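Local atomic coordinates of pectate lyase (Cellvibrio cellulosa, PDB entry 1GXM), a protein that cleaves pectate (polygalacturonic acid) by anti-beta-elimination, this chain being the catalytic module of a longer family 10 polysaccharide lyase. Residues 42-45 / 49-52; 177-182 / 232-237. All coordinates share one frame; numbering follows the deposited sequence.

Contact 1 of 2, residues 42-45 / 49-52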
ATOM      1  N   SER A  42     -17.209   6.300 -15.643  1.00 12.29           N
ATOM      2  CA  SER A  42     -16.942   7.025 -16.874  1.00 11.87           C
ATOM      3  C   SER A  42     -15.494   7.478 -17.019  1.00 11.87           C
ATOM      4  O   SER A  42     -15.112   7.868 -18.111  1.00 12.90           O
ATOM      5  CB  SER A  42     -17.862   8.233 -16.996  1.00 12.58           C
ATOM      6  OG  SER A  42     -17.491   9.247 -16.105  1.00 12.78           O
ATOM      7  N   TYR A  43     -14.699   7.389 -15.953  1.00 11.42           N
ATOM      8  CA  TYR A  43     -13.274   7.722 -16.036  1.00 11.46           C
ATOM      9  C   TYR A  43     -12.363   6.513 -16.151  1.00 11.28           C
ATOM     10  O   TYR A  43     -11.164   6.664 -16.263  1.00 11.11           O
ATOM     11  CB  TYR A  43     -12.846   8.574 -14.833  1.00 11.36           C
ATOM     12  CG  TYR A  43     -13.383   9.960 -14.959  1.00 11.55           C
ATOM     13  CD1 TYR A  43     -12.698  10.918 -15.693  1.00 12.13           C
ATOM     14  CD2 TYR A  43     -14.604  10.296 -14.418  1.00 12.71           C
ATOM     15  CE1 TYR A  43     -13.208  12.193 -15.857  1.00 11.95           C
ATOM     16  CE2 TYR A  43     -15.129  11.567 -14.589  1.00 13.10           C
ATOM     17  CZ  TYR A  43     -14.428  12.507 -15.322  1.00 12.36           C
ATOM     18  OH  TYR A  43     -14.947  13.776 -15.512  1.00 12.66           O
ATOM     19  N   GLN A  44     -12.918   5.313 -16.136  1.00 11.12           N
ATOM     20  CA  GLN A  44     -12.106   4.134 -16.333  1.00 10.81           C
ATOM     21  C   GLN A  44     -11.466   4.187 -17.704  1.00 10.65           C
ATOM     22  O   GLN A  44     -12.117   4.470 -18.709  1.00 11.74           O
ATOM     23  CB  GLN A  44     -12.938   2.873 -16.182  1.00 11.04           C
ATOM     24  CG  GLN A  44     -12.077   1.651 -16.002  1.00 11.49           C
ATOM     25  CD  GLN A  44     -12.877   0.383 -15.791  1.00 10.96           C
ATOM     26  OE1 GLN A  44     -14.061   0.336 -16.115  1.00 12.84           O
ATOM     27  NE2 GLN A  44     -12.237  -0.635 -15.220  1.00 11.02           N
ATOM     28  N   GLN A  45     -10.181   3.944 -17.758  1.00 10.92           N
ATOM     29  CA  GLN A  45      -9.444   3.922 -19.001  1.00 11.24           C
ATOM     30  C   GLN A  45      -9.720   2.628 -19.731  1.00 11.33           C
ATOM     31  O   GLN A  45     -10.232   1.664 -19.164  1.00 11.50           O
ATOM     32  CB  GLN A  45      -7.942   4.075 -18.751  1.00 10.82           C
ATOM     33  CG  GLN A  45      -7.602   5.345 -17.961  1.00 11.22           C
ATOM     34  CD  GLN A  45      -8.045   6.609 -18.653  1.00 10.86           C
ATOM     35  OE1 GLN A  45      -7.372   7.091 -19.557  1.00 12.59           O
ATOM     36  NE2 GLN A  45      -9.144   7.178 -18.193  1.00 11.69           N
ATOM     37  N   GLY A  49      -7.727   0.398 -15.844  1.00 10.47           N
ATOM     38  CA  GLY A  49      -7.278   1.196 -14.715  1.00 10.23           C
ATOM     39  C   GLY A  49      -7.929   2.564 -14.716  1.00 10.43           C
ATOM     40  O   GLY A  49      -8.563   2.977 -15.686  1.00 11.51           O
ATOM     41  N   TRP A  50      -7.720   3.295 -13.639  1.00 10.50           N
ATOM     42  CA  TRP A  50      -8.126   4.678 -13.545  1.00 10.47           C
ATOM     43  C   TRP A  50      -6.928   5.590 -13.419  1.00 10.73           C
ATOM     44  O   TRP A  50      -5.892   5.196 -12.889  1.00 10.04           O
ATOM     45  CB  TRP A  50      -8.983   4.946 -12.321  1.00 10.16           C
ATOM     46  CG  TRP A  50     -10.445   4.634 -12.506  1.00 10.32           C
ATOM     47  CD1 TRP A  50     -11.426   5.529 -12.720  1.00 11.35           C
ATOM     48  CD2 TRP A  50     -11.081   3.347 -12.440  1.00 11.24           C
ATOM     49  NE1 TRP A  50     -12.636   4.891 -12.816  1.00 11.49           N
ATOM     50  CE2 TRP A  50     -12.456   3.551 -12.649  1.00 11.53           C
ATOM     51  CE3 TRP A  50     -10.624   2.038 -12.256  1.00 10.67           C
ATOM     52  CZ2 TRP A  50     -13.369   2.515 -12.648  1.00 12.43           C
ATOM     53  CZ3 TRP A  50     -11.547   1.017 -12.225  1.00 12.45           C
ATOM     54  CH2 TRP A  50     -12.897   1.262 -12.436  1.00 13.29           C
ATOM     55  N   PRO A  51      -7.090   6.825 -13.863  1.00 11.23           N
ATOM     56  CA  PRO A  51      -6.089   7.853 -13.586  1.00 12.62           C
ATOM     57  C   PRO A  51      -6.280   8.283 -12.139  1.00 13.24           C
ATOM     58  O   PRO A  51      -7.316   8.008 -11.529  1.00 13.85           O
ATOM     59  CB  PRO A  51      -6.459   8.984 -14.552  1.00 13.24           C
ATOM     60  CG  PRO A  51      -7.570   8.506 -15.345  1.00 13.56           C
ATOM     61  CD  PRO A  51      -8.235   7.379 -14.601  1.00 11.65           C
ATOM     62  N   LYS A  52      -5.294   8.960 -11.580  1.00 13.94           N
ATOM     63  CA  LYS A  52      -5.431   9.448 -10.212  1.00 14.84           C
ATOM     64  C   LYS A  52      -6.002  10.855 -10.145  1.00 15.34           C
ATOM     65  O   LYS A  52      -6.071  11.561 -11.154  1.00 15.20           O
ATOM     66  CB  LYS A  52      -4.104   9.404  -9.462  1.00 15.20           C
ATOM     67  CG  LYS A  52      -3.041  10.284 -10.039  1.00 16.07           C
ATOM     68  CD  LYS A  52      -1.844  10.325  -9.138  1.00 17.64           C
ATOM     69  CE  LYS A  52      -0.757  11.206  -9.669  1.00 21.01           C
ATOM     70  NZ  LYS A  52       0.387  11.191  -8.711  1.00 24.14           N
TER
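The W50 indole carries the side chain of Q44 on one face, with CG of Q44 3.6 Å from the centroid of the six-membered ring and 9° off its normal, a CH-pi contact. Because Q44 sets CG anti to its own backbone N (chi1 -164°) and stays extended beyond it, the carboxamide runs out over the CH2 rim of the ring, its plane 16° from the indole's, and NE2 comes to 3.4 Å from CH2 of W50. Farther along, Q45 bends at its second torsion and folds back over the proline, its NE2 3.5 Å from CG of P51. That same NE2 donates to Y43 O at 2.8 Å, reaching the oxygen from above the carbonyl plane. One backbone bond joins the two segments, Q45 N to G49 O at 2.8 Å, closing a short loop after helix 37-42. W50 also touches A102 of helix 93-109 and E79 and L83 of helix 77-90, so the loop is packed on that helix pair. W50 NE1 donates to V40 O, and Q45 OE1 accepts from E67 N. Two bonds from Q44 NE2, to G48 O and A98 O, probably fix the amide's rotation and keep it near-parallel to the indole at its rim.

Contact 2 of 2, residues 177-182 / 232-237; sequences YILKAQ and TAEIEQ. Unlike the reference sequence in segment 232-237: Q237 (reference Arg).
Two helical segments, the last turn of helix 161-181 and the first turn of helix 233-246, come closest at L179 and I235, whose CA atoms stand 7.6 Å apart with no hydrogen bond between the segments. L179 makes the contact: CG lies anti to the carbonyl carbon (chi1 -67°), and the CD1 methyl is carried across to CG1 of I235 at 3.9 Å, the two side chains crossing at about a right angle. E234 comes from the opposite direction, extended beyond CG, and brings its carboxylate alongside the leucine; CD of E234 is 4.0 Å from CD1 of L179, and OE2 is equally far from CB of L179. The contact lies in the alpha-helical part of the module, whose family is consistent with an alpha/alpha toroid. The incoming helix begins with a classic N-cap, in which T232 OG1 accepts at 3.1 Å from the backbone N of I235, the same residue whose CG1 meets L179. Q182, the first residue to leave the helical conformation after 161-181, donates from NE2 to T190 O and A238 O, adding a polar link to helix 233-246. I178, a buried neighbour on helix 161-181, packs against V222, F225 and L226 of helix 219-226.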
ATOM      1  N   TYR A 177       6.998 -11.934  -4.214  1.00  9.60           N
ATOM      2  CA  TYR A 177       7.767 -10.709  -4.374  1.00  9.41           C
ATOM      3  C   TYR A 177       8.085 -10.046  -3.028  1.00  9.08           C
ATOM      4  O   TYR A 177       9.213  -9.675  -2.735  1.00  8.93           O
ATOM      5  CB  TYR A 177       7.039  -9.708  -5.303  1.00  9.25           C
ATOM      6  CG  TYR A 177       7.900  -8.516  -5.515  1.00  8.79           C
ATOM      7  CD1 TYR A 177       7.875  -7.451  -4.620  1.00  9.63           C
ATOM      8  CD2 TYR A 177       8.821  -8.484  -6.542  1.00  9.41           C
ATOM      9  CE1 TYR A 177       8.719  -6.423  -4.749  1.00 10.10           C
ATOM     10  CE2 TYR A 177       9.675  -7.446  -6.685  1.00  9.28           C
ATOM     11  CZ  TYR A 177       9.623  -6.397  -5.776  1.00  9.13           C
ATOM     12  OH  TYR A 177      10.508  -5.353  -5.879  1.00  9.74           O
ATOM     13  N   ILE A 178       7.047  -9.868  -2.236  1.00  8.75           N
ATOM     14  CA  ILE A 178       7.168  -9.211  -0.948  1.00  8.81           C
ATOM     15  C   ILE A 178       8.168  -9.938  -0.054  1.00  8.97           C
ATOM     16  O   ILE A 178       9.014  -9.333   0.565  1.00  8.82           O
ATOM     17  CB  ILE A 178       5.791  -9.089  -0.294  1.00  8.35           C
ATOM     18  CG1 ILE A 178       4.991  -7.998  -1.015  1.00  9.12           C
ATOM     19  CG2 ILE A 178       5.909  -8.790   1.183  1.00  9.89           C
ATOM     20  CD1 ILE A 178       3.557  -8.022  -0.694  1.00  9.07           C
ATOM     21  N   LEU A 179       8.095 -11.254  -0.048  1.00  8.58           N
ATOM     22  CA  LEU A 179       8.993 -12.037   0.778  1.00  9.47           C
ATOM     23  C   LEU A 179      10.439 -11.905   0.302  1.00  9.85           C
ATOM     24  O   LEU A 179      11.345 -11.784   1.118  1.00 11.98           O
ATOM     25  CB  LEU A 179       8.579 -13.496   0.781  1.00  9.77           C
ATOM     26  CG  LEU A 179       7.259 -13.803   1.464  1.00 10.37           C
ATOM     27  CD1 LEU A 179       6.860 -15.252   1.210  1.00 11.85           C
ATOM     28  CD2 LEU A 179       7.292 -13.488   2.957  1.00 12.48           C
ATOM     29  N   LYS A 180      10.652 -11.904  -1.014  1.00 10.46           N
ATOM     30  CA  LYS A 180      11.994 -11.749  -1.571  1.00 11.26           C
ATOM     31  C   LYS A 180      12.538 -10.333  -1.375  1.00 11.05           C
ATOM     32  O   LYS A 180      13.738 -10.125  -1.245  1.00 13.15           O
ATOM     33  CB  LYS A 180      12.004 -12.121  -3.042  1.00 12.06           C
ATOM     34  CG  LYS A 180      12.030 -13.602  -3.260  1.00 14.63           C
ATOM     35  CD  LYS A 180      11.908 -13.922  -4.724  1.00 17.79           C
ATOM     36  CE  LYS A 180      12.156 -15.399  -4.975  1.00 20.85           C
ATOM     37  NZ  LYS A 180      11.207 -16.221  -4.216  1.00 23.53           N
ATOM     38  N   ALA A 181      11.641  -9.353  -1.337  1.00  9.74           N
ATOM     39  CA  ALA A 181      12.053  -7.961  -1.239  1.00  9.85           C
ATOM     40  C   ALA A 181      12.352  -7.532   0.183  1.00  9.18           C
ATOM     41  O   ALA A 181      13.028  -6.532   0.403  1.00 10.00           O
ATOM     42  CB  ALA A 181      11.007  -7.062  -1.842  1.00  9.87           C
ATOM     43  N   GLN A 182      11.810  -8.251   1.151  1.00  8.68           N
ATOM     44  CA  GLN A 182      11.944  -7.874   2.539  1.00  9.11           C
ATOM     45  C   GLN A 182      13.414  -7.745   2.868  1.00  8.96           C
ATOM     46  O   GLN A 182      14.214  -8.629   2.581  1.00  9.75           O
ATOM     47  CB  GLN A 182      11.247  -8.878   3.440  1.00  9.19           C
ATOM     48  CG  GLN A 182      11.097  -8.406   4.888  1.00  9.77           C
ATOM     49  CD  GLN A 182      10.234  -9.349   5.709  1.00 10.67           C
ATOM     50  OE1 GLN A 182       9.860 -10.426   5.237  1.00 12.06           O
ATOM     51  NE2 GLN A 182       9.904  -8.949   6.920  1.00 10.15           N
ATOM     52  N   THR A 232       2.017 -19.468   6.259  1.00 15.29           N
ATOM     53  CA  THR A 232       3.030 -20.491   6.112  1.00 15.24           C
ATOM     54  C   THR A 232       4.154 -20.185   7.097  1.00 14.94           C
ATOM     55  O   THR A 232       4.247 -19.073   7.640  1.00 14.36           O
ATOM     56  CB  THR A 232       3.613 -20.503   4.688  1.00 15.88           C
ATOM     57  OG1 THR A 232       4.345 -19.297   4.449  1.00 16.64           O
ATOM     58  CG2 THR A 232       2.540 -20.512   3.602  1.00 16.97           C
ATOM     59  N   ALA A 233       5.039 -21.142   7.313  1.00 14.99           N
ATOM     60  CA  ALA A 233       6.194 -20.900   8.175  1.00 15.02           C
ATOM     61  C   ALA A 233       6.924 -19.618   7.786  1.00 14.49           C
ATOM     62  O   ALA A 233       7.270 -18.791   8.625  1.00 14.38           O
ATOM     63  CB  ALA A 233       7.151 -22.071   8.118  1.00 15.52           C
ATOM     64  N   GLU A 234       7.179 -19.479   6.499  1.00 14.07           N
ATOM     65  CA  GLU A 234       7.936 -18.333   6.007  1.00 14.51           C
ATOM     66  C   GLU A 234       7.174 -17.038   6.176  1.00 13.46           C
ATOM     67  O   GLU A 234       7.760 -16.011   6.523  1.00 13.60           O
ATOM     68  CB  GLU A 234       8.342 -18.488   4.542  1.00 15.66           C
ATOM     69  CG  GLU A 234       9.362 -17.424   4.148  1.00 17.80           C
ATOM     70  CD  GLU A 234       9.806 -17.454   2.692  1.00 21.30           C
ATOM     71  OE1 GLU A 234       9.355 -18.342   1.936  1.00 23.57           O
ATOM     72  OE2 GLU A 234      10.598 -16.570   2.315  1.00 22.86           O
ATOM     73  N   ILE A 235       5.878 -17.059   5.920  1.00 12.09           N
ATOM     74  CA  ILE A 235       5.083 -15.839   6.033  1.00 11.74           C
ATOM     75  C   ILE A 235       4.963 -15.415   7.471  1.00 11.21           C
ATOM     76  O   ILE A 235       5.124 -14.236   7.768  1.00 10.68           O
ATOM     77  CB  ILE A 235       3.729 -15.984   5.331  1.00 12.69           C
ATOM     78  CG1 ILE A 235       4.008 -16.041   3.812  1.00 13.15           C
ATOM     79  CG2 ILE A 235       2.786 -14.845   5.746  1.00 12.83           C
ATOM     80  CD1 ILE A 235       2.843 -16.427   2.989  1.00 15.55           C
ATOM     81  N   GLU A 236       4.744 -16.359   8.381  1.00 11.17           N
ATOM     82  CA  GLU A 236       4.698 -16.028   9.785  1.00 11.63           C
ATOM     83  C   GLU A 236       6.023 -15.409  10.226  1.00 11.77           C
ATOM     84  O   GLU A 236       6.044 -14.409  10.931  1.00 11.59           O
ATOM     85  CB  GLU A 236       4.347 -17.259  10.634  1.00 12.34           C
ATOM     86  CG  GLU A 236       4.446 -16.946  12.117  1.00 15.11           C
ATOM     87  CD  GLU A 236       3.914 -18.037  13.020  1.00 17.46           C
ATOM     88  OE1 GLU A 236       3.605 -19.117  12.511  1.00 20.51           O
ATOM     89  OE2 GLU A 236       3.828 -17.824  14.240  1.00 21.30           O
ATOM     90  N   GLN A 237       7.126 -16.002   9.808  1.00 11.80           N
ATOM     91  CA  GLN A 237       8.430 -15.464  10.124  1.00 12.79           C
ATOM     92  C   GLN A 237       8.590 -14.033   9.584  1.00 12.01           C
ATOM     93  O   GLN A 237       9.088 -13.153  10.276  1.00 12.00           O
ATOM     94  CB  GLN A 237       9.522 -16.334   9.513  1.00 14.61           C
ATOM     95  CG  GLN A 237      10.905 -15.719   9.745  1.00 19.64           C
ATOM     96  CD  GLN A 237      12.026 -16.539   9.181  1.00 25.29           C
ATOM     97  OE1 GLN A 237      12.706 -17.237   9.924  1.00 30.61           O
ATOM     98  NE2 GLN A 237      12.240 -16.451   7.877  1.00 28.00           N
TER

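Read from the N terminus, the chain first closes a very short loop at contact 1, where helix 37-42 gives way to loop and only three residues separate 42-45 from 49-52. It then runs through helices 77-90 and 93-109, which both touch W50, and through helix 136-148 before entering helix 161-181. Contact 2 closes a far longer loop, 49 residues that include helix 219-226 and several short strands, and joins the end of helix 161-181 to the start of helix 233-246. The loops follow in series, neither nesting nor crossing. The centres of contact 1 and contact 2 lie about 32 Å apart on opposite sides of the chain's centre, and their nearest atoms are about 20 Å apart, without touching.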